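Local coordinates for periplasmic beta-glucosidase (PDB 6R5T), which probably hydrolyses terminal, non-reducing beta-D-glucosyl residues of beta-glucosides, releasing beta-D-glucose in the periplasm, at residues L373-Q378 / L472-V477; A534-W539 / A550-G555. The protein carries 1 engineered substitution. One frame throughout, in Å; residues are numbered along the deposited sequence.

Contact 1 (L373-Q378 / L472-V477); sequences LPLKKQ and LVVAVV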
loop_
_atom_site.group_PDB
_atom_site.type_symbol
_atom_site.label_atom_id
_atom_site.label_comp_id
_atom_site.label_asym_id
_atom_site.label_seq_id
_atom_site.Cartn_x
_atom_site.Cartn_y
_atom_site.Cartn_z
ATOM N N LEU A 373 -7.006 -10.370 35.831
ATOM C CA LEU A 373 -7.654 -11.590 35.358
ATOM C C LEU A 373 -6.834 -12.758 35.847
ATOM O O LEU A 373 -5.599 -12.704 35.891
ATOM C CB LEU A 373 -7.775 -11.599 33.825
ATOM C CG LEU A 373 -8.615 -10.481 33.228
ATOM C CD1 LEU A 373 -8.640 -10.636 31.716
ATOM C CD2 LEU A 373 -10.025 -10.476 33.808
ATOM N N PRO A 374 -7.454 -13.899 36.165
ATOM C CA PRO A 374 -8.899 -14.089 36.099
ATOM C C PRO A 374 -9.658 -13.458 37.282
ATOM O O PRO A 374 -9.117 -13.366 38.372
ATOM C CB PRO A 374 -9.048 -15.597 36.139
ATOM C CG PRO A 374 -7.834 -16.085 36.911
ATOM C CD PRO A 374 -6.728 -15.119 36.547
ATOM N N LEU A 375 -10.879 -13.064 37.021
ATOM C CA LEU A 375 -11.829 -12.510 38.023
ATOM C C LEU A 375 -12.357 -13.624 38.931
ATOM O O LEU A 375 -12.501 -14.752 38.524
ATOM C CB LEU A 375 -13.011 -11.863 37.310
ATOM C CG LEU A 375 -12.691 -10.724 36.331
ATOM C CD1 LEU A 375 -13.960 -10.225 35.699
ATOM C CD2 LEU A 375 -11.928 -9.624 36.988
ATOM N N LYS A 376 -12.742 -13.241 40.137
ATOM C CA LYS A 376 -13.511 -14.113 41.046
ATOM C C LYS A 376 -14.988 -13.902 40.754
ATOM O O LYS A 376 -15.356 -12.763 40.403
ATOM C CB LYS A 376 -13.246 -13.741 42.504
ATOM C CG LYS A 376 -11.810 -13.905 42.946
ATOM C CD LYS A 376 -11.711 -13.849 44.438
ATOM C CE LYS A 376 -10.488 -13.121 44.930
ATOM N NZ LYS A 376 -10.093 -13.644 46.258
ATOM N N LYS A 377 -15.775 -14.967 40.915
ATOM C CA LYS A 377 -17.243 -14.929 40.688
ATOM C C LYS A 377 -17.890 -14.348 41.936
ATOM O O LYS A 377 -18.556 -15.098 42.663
ATOM C CB LYS A 377 -17.792 -16.325 40.410
ATOM C CG LYS A 377 -17.292 -16.947 39.129
ATOM C CD LYS A 377 -17.910 -18.268 38.830
ATOM C CE LYS A 377 -17.425 -18.791 37.506
ATOM N NZ LYS A 377 -17.875 -20.175 37.242
ATOM N N GLN A 378 -17.753 -13.057 42.160
ATOM C CA GLN A 378 -18.268 -12.405 43.381
ATOM C C GLN A 378 -18.300 -10.897 43.162
ATOM O O GLN A 378 -17.749 -10.425 42.158
ATOM C CB GLN A 378 -17.398 -12.768 44.584
ATOM C CG GLN A 378 -16.062 -12.047 44.554
ATOM C CD GLN A 378 -15.122 -12.476 45.650
ATOM O OE1 GLN A 378 -15.187 -13.599 46.138
ATOM N NE2 GLN A 378 -14.227 -11.581 46.008
ATOM N N LEU A 472 -15.762 -3.289 39.583
ATOM C CA LEU A 472 -14.883 -3.270 38.401
ATOM C C LEU A 472 -15.768 -3.205 37.167
ATOM O O LEU A 472 -16.998 -3.424 37.283
ATOM C CB LEU A 472 -13.981 -4.498 38.364
ATOM C CG LEU A 472 -14.650 -5.846 38.183
ATOM C CD1 LEU A 472 -14.630 -6.278 36.712
ATOM C CD2 LEU A 472 -13.925 -6.864 39.056
ATOM N N VAL A 473 -15.142 -2.860 36.058
ATOM C CA VAL A 473 -15.879 -2.632 34.785
ATOM C C VAL A 473 -15.378 -3.597 33.734
ATOM O O VAL A 473 -14.151 -3.655 33.520
ATOM C CB VAL A 473 -15.695 -1.199 34.298
ATOM C CG1 VAL A 473 -16.311 -1.009 32.931
ATOM C CG2 VAL A 473 -16.246 -0.181 35.299
ATOM N N VAL A 474 -16.305 -4.337 33.152
ATOM C CA VAL A 474 -16.036 -5.142 31.923
ATOM C C VAL A 474 -16.630 -4.338 30.773
ATOM O O VAL A 474 -17.869 -4.279 30.648
ATOM C CB VAL A 474 -16.615 -6.551 32.028
ATOM C CG1 VAL A 474 -16.431 -7.350 30.742
ATOM C CG2 VAL A 474 -15.944 -7.302 33.164
ATOM N N ALA A 475 -15.784 -3.711 29.967
ATOM C CA ALA A 475 -16.224 -2.889 28.834
ATOM C C ALA A 475 -16.166 -3.770 27.582
ATOM O O ALA A 475 -15.093 -4.291 27.261
ATOM C CB ALA A 475 -15.374 -1.669 28.685
ATOM N N VAL A 476 -17.278 -3.955 26.918
ATOM C CA VAL A 476 -17.417 -4.835 25.743
ATOM C C VAL A 476 -17.585 -3.887 24.553
ATOM O O VAL A 476 -18.640 -3.301 24.343
ATOM C CB VAL A 476 -18.554 -5.868 25.855
ATOM C CG1 VAL A 476 -18.400 -6.912 24.762
ATOM C CG2 VAL A 476 -18.597 -6.517 27.225
ATOM N N VAL A 477 -16.507 -3.732 23.811
ATOM C CA VAL A 477 -16.342 -2.638 22.852
ATOM C C VAL A 477 -15.661 -3.168 21.595
ATOM O O VAL A 477 -15.064 -4.265 21.617
ATOM C CB VAL A 477 -15.527 -1.498 23.464
ATOM C CG1 VAL A 477 -16.348 -0.761 24.506
ATOM C CG2 VAL A 477 -14.188 -1.960 24.022
#
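Leu-375 and Leu-472 meet methyl to methyl, with no ring or amide of either segment between them. In the C-terminal alpha/beta domain of this family 3 glycosidase, the contact lays the irregular segment 373-378, which leads into strand 380-384, against Leu-472 and Val-474 of the neighbouring strand 472-478. The two backbones stay well separated, the CA atoms of Leu-375 and Leu-472 being 9.7 Å apart, and the side chains bridge the gap. Leu-375 reaches inward like a fork. Its CG lies beside the backbone N and anti to the carbonyl carbon (chi1 -58°), while CD1 continues the extended line of the chain and CD2 branches off it. The fork of Leu-472 crosses it obliquely, bringing CD2 of Leu-375 to 4.0 Å from CD2 of Leu-472 and leaving the two CD1 atoms of these residues 4.1 Å apart. Leu-472 achieves this from a fully extended backbone with CG in the crowded position between N and carbonyl carbon (chi1 65°). Leucine suits both places because its branch falls far enough from the backbone to span such a distance; the shorter Val-474, beta-branched as is common in strands, adds a smaller share. Ile-381 packs against both Leu-472 and Val-474, while Phe-554 touches Leu-375. Just beyond, Lys-377 centres an inverse gamma turn and forms a salt bridge with Glu-556. On the strand side the contact finishes at CG2 of Val-474, 4.3 Å from CD1 of Leu-375.

Contact 2 (A534-W539 / A550-G555); sequences AILETW and ADVLFG
Leu-536 points from its strand toward Val-552 and Leu-553 on the last turn of helix 545-553. From CB the chain runs to CG, which stands anti to the backbone N (chi1 -177°); these two carbons form a stem, and the touching is left to the methyls. CD1 meets Val-552 CG1 at 3.9 Å. CD2 has two partners: Val-552 CG1 at 3.8 Å and Leu-553 CD2 at 4.0 Å. One valine methyl thus rests against both tips of the leucine fork, while Leu-553 brings a single tip to it. Valine suits a site whose CB already faces the strand; Leu-553 sets off to one side and needs the longer leucine chain to bring CD2 back. Beyond the turn, Gly-555 adopts positive phi (80°), readily accepted by glycine, and closes the helix in a Schellman motif. At the other segment's end, OE2 of Glu-537 accepts the backbone N-H of Trp-539 at 3.0 Å, and Glu-537 CG lies over the centre of that indole. Through Leu-536 the helix end packs on strand 534-537, which lies between strands 364-368 and 513-518, while Leu-553 and Phe-554 also touch Leu-414 of helix 410-418.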
loop_
_atom_site.group_PDB
_atom_site.type_symbol
_atom_site.label_atom_id
_atom_site.label_comp_id
_atom_site.label_asym_id
_atom_site.label_seq_id
_atom_site.Cartn_x
_atom_site.Cartn_y
_atom_site.Cartn_z
ATOM N N ALA A 534 -6.836 -4.713 31.736
ATOM C CA ALA A 534 -6.666 -5.989 31.031
ATOM C C ALA A 534 -7.376 -5.869 29.693
ATOM O O ALA A 534 -8.330 -5.063 29.581
ATOM C CB ALA A 534 -7.184 -7.178 31.788
ATOM N N ILE A 535 -6.909 -6.607 28.701
ATOM C CA ILE A 535 -7.506 -6.560 27.331
ATOM C C ILE A 535 -7.580 -7.978 26.799
ATOM O O ILE A 535 -6.555 -8.641 26.770
ATOM C CB ILE A 535 -6.658 -5.718 26.367
ATOM C CG1 ILE A 535 -6.449 -4.290 26.835
ATOM C CG2 ILE A 535 -7.268 -5.730 24.966
ATOM C CD1 ILE A 535 -5.481 -3.509 26.016
ATOM N N LEU A 536 -8.781 -8.407 26.436
ATOM C CA LEU A 536 -9.017 -9.748 25.877
ATOM C C LEU A 536 -9.585 -9.546 24.471
ATOM O O LEU A 536 -10.635 -8.955 24.303
ATOM C CB LEU A 536 -9.986 -10.545 26.741
ATOM C CG LEU A 536 -10.256 -11.975 26.309
ATOM C CD1 LEU A 536 -8.955 -12.812 26.425
ATOM C CD2 LEU A 536 -11.427 -12.582 27.095
ATOM N N GLU A 537 -8.851 -10.026 23.481
ATOM C CA GLU A 537 -9.291 -10.025 22.070
ATOM C C GLU A 537 -10.220 -11.221 21.848
ATOM O O GLU A 537 -9.743 -12.365 22.028
ATOM C CB GLU A 537 -8.050 -10.065 21.190
ATOM C CG GLU A 537 -8.359 -10.327 19.724
ATOM C CD GLU A 537 -9.109 -9.185 19.113
ATOM O OE1 GLU A 537 -8.438 -8.272 18.573
ATOM O OE2 GLU A 537 -10.370 -9.165 19.193
ATOM N N THR A 538 -11.479 -10.990 21.472
ATOM C CA THR A 538 -12.438 -12.090 21.293
ATOM C C THR A 538 -12.925 -12.168 19.849
ATOM O O THR A 538 -13.796 -13.024 19.544
ATOM C CB THR A 538 -13.642 -11.962 22.242
ATOM O OG1 THR A 538 -14.579 -10.983 21.785
ATOM C CG2 THR A 538 -13.168 -11.640 23.640
ATOM N N TRP A 539 -12.405 -11.337 18.949
ATOM C CA TRP A 539 -12.776 -11.419 17.522
ATOM C C TRP A 539 -14.293 -11.299 17.409
ATOM O O TRP A 539 -14.861 -10.431 18.076
ATOM C CB TRP A 539 -12.240 -12.704 16.918
ATOM C CG TRP A 539 -10.821 -13.014 17.237
ATOM C CD1 TRP A 539 -10.380 -13.989 18.070
ATOM C CD2 TRP A 539 -9.674 -12.352 16.714
ATOM N NE1 TRP A 539 -9.022 -13.990 18.100
ATOM C CE2 TRP A 539 -8.555 -13.016 17.257
ATOM C CE3 TRP A 539 -9.466 -11.250 15.863
ATOM C CZ2 TRP A 539 -7.257 -12.614 16.979
ATOM C CZ3 TRP A 539 -8.167 -10.857 15.602
ATOM C CH2 TRP A 539 -7.086 -11.536 16.144
ATOM N N ALA A 550 -16.725 -15.740 29.081
ATOM C CA ALA A 550 -16.832 -15.875 30.536
ATOM C C ALA A 550 -15.912 -16.978 31.059
ATOM O O ALA A 550 -15.327 -16.769 32.116
ATOM C CB ALA A 550 -18.266 -16.090 30.931
ATOM N N ASP A 551 -15.756 -18.100 30.365
ATOM C CA ASP A 551 -14.850 -19.180 30.772
ATOM C C ASP A 551 -13.443 -18.618 30.948
ATOM O O ASP A 551 -12.781 -18.983 31.919
ATOM C CB ASP A 551 -14.861 -20.308 29.749
ATOM C CG ASP A 551 -16.137 -21.140 29.732
ATOM O OD1 ASP A 551 -16.926 -21.066 30.742
ATOM O OD2 ASP A 551 -16.356 -21.797 28.692
ATOM N N VAL A 552 -12.982 -17.749 30.045
ATOM C CA VAL A 552 -11.629 -17.180 30.157
ATOM C C VAL A 552 -11.612 -16.145 31.254
ATOM O O VAL A 552 -10.674 -16.185 32.060
ATOM C CB VAL A 552 -11.170 -16.600 28.813
ATOM C CG1 VAL A 552 -10.052 -15.584 29.006
ATOM C CG2 VAL A 552 -10.789 -17.773 27.944
ATOM N N LEU A 553 -12.581 -15.251 31.311
ATOM C CA LEU A 553 -12.558 -14.146 32.288
ATOM C C LEU A 553 -12.566 -14.669 33.729
ATOM O O LEU A 553 -11.886 -14.062 34.573
ATOM C CB LEU A 553 -13.741 -13.202 32.059
ATOM C CG LEU A 553 -13.639 -12.360 30.783
ATOM C CD1 LEU A 553 -14.945 -11.640 30.559
ATOM C CD2 LEU A 553 -12.449 -11.392 30.817
ATOM N N PHE A 554 -13.189 -15.808 33.979
ATOM C CA PHE A 554 -13.267 -16.349 35.357
ATOM C C PHE A 554 -12.253 -17.468 35.584
ATOM O O PHE A 554 -12.192 -18.021 36.713
ATOM C CB PHE A 554 -14.712 -16.755 35.649
ATOM C CG PHE A 554 -15.650 -15.601 35.796
ATOM C CD1 PHE A 554 -15.456 -14.647 36.770
ATOM C CD2 PHE A 554 -16.738 -15.473 34.966
ATOM C CE1 PHE A 554 -16.313 -13.573 36.918
ATOM C CE2 PHE A 554 -17.604 -14.409 35.125
ATOM C CZ PHE A 554 -17.376 -13.440 36.072
ATOM N N GLY A 555 -11.398 -17.734 34.611
ATOM C CA GLY A 555 -10.233 -18.636 34.759
ATOM C C GLY A 555 -10.577 -20.098 34.673
ATOM O O GLY A 555 -9.703 -20.923 34.962
#

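Contacts 1 and 2 have centres about 9 Å apart and follow one another along the chain: 472-477 ends before 534-539 begins. Both reach the mixed sheet of the family 3 C-terminal domain, through strands 472-478 and 534-537, which are separated in it by strand 513-518. The two contacts touch where the loop of contact 1 passes the helix end of contact 2. There Leu-375 N lies 2.8 Å from Leu-553 O, a probable hydrogen bond, and Pro-374 packs beside Gly-555. A loop early in the domain is thereby joined to its late helix 545-553, away from the sugar-binding pocket and the magnesium site.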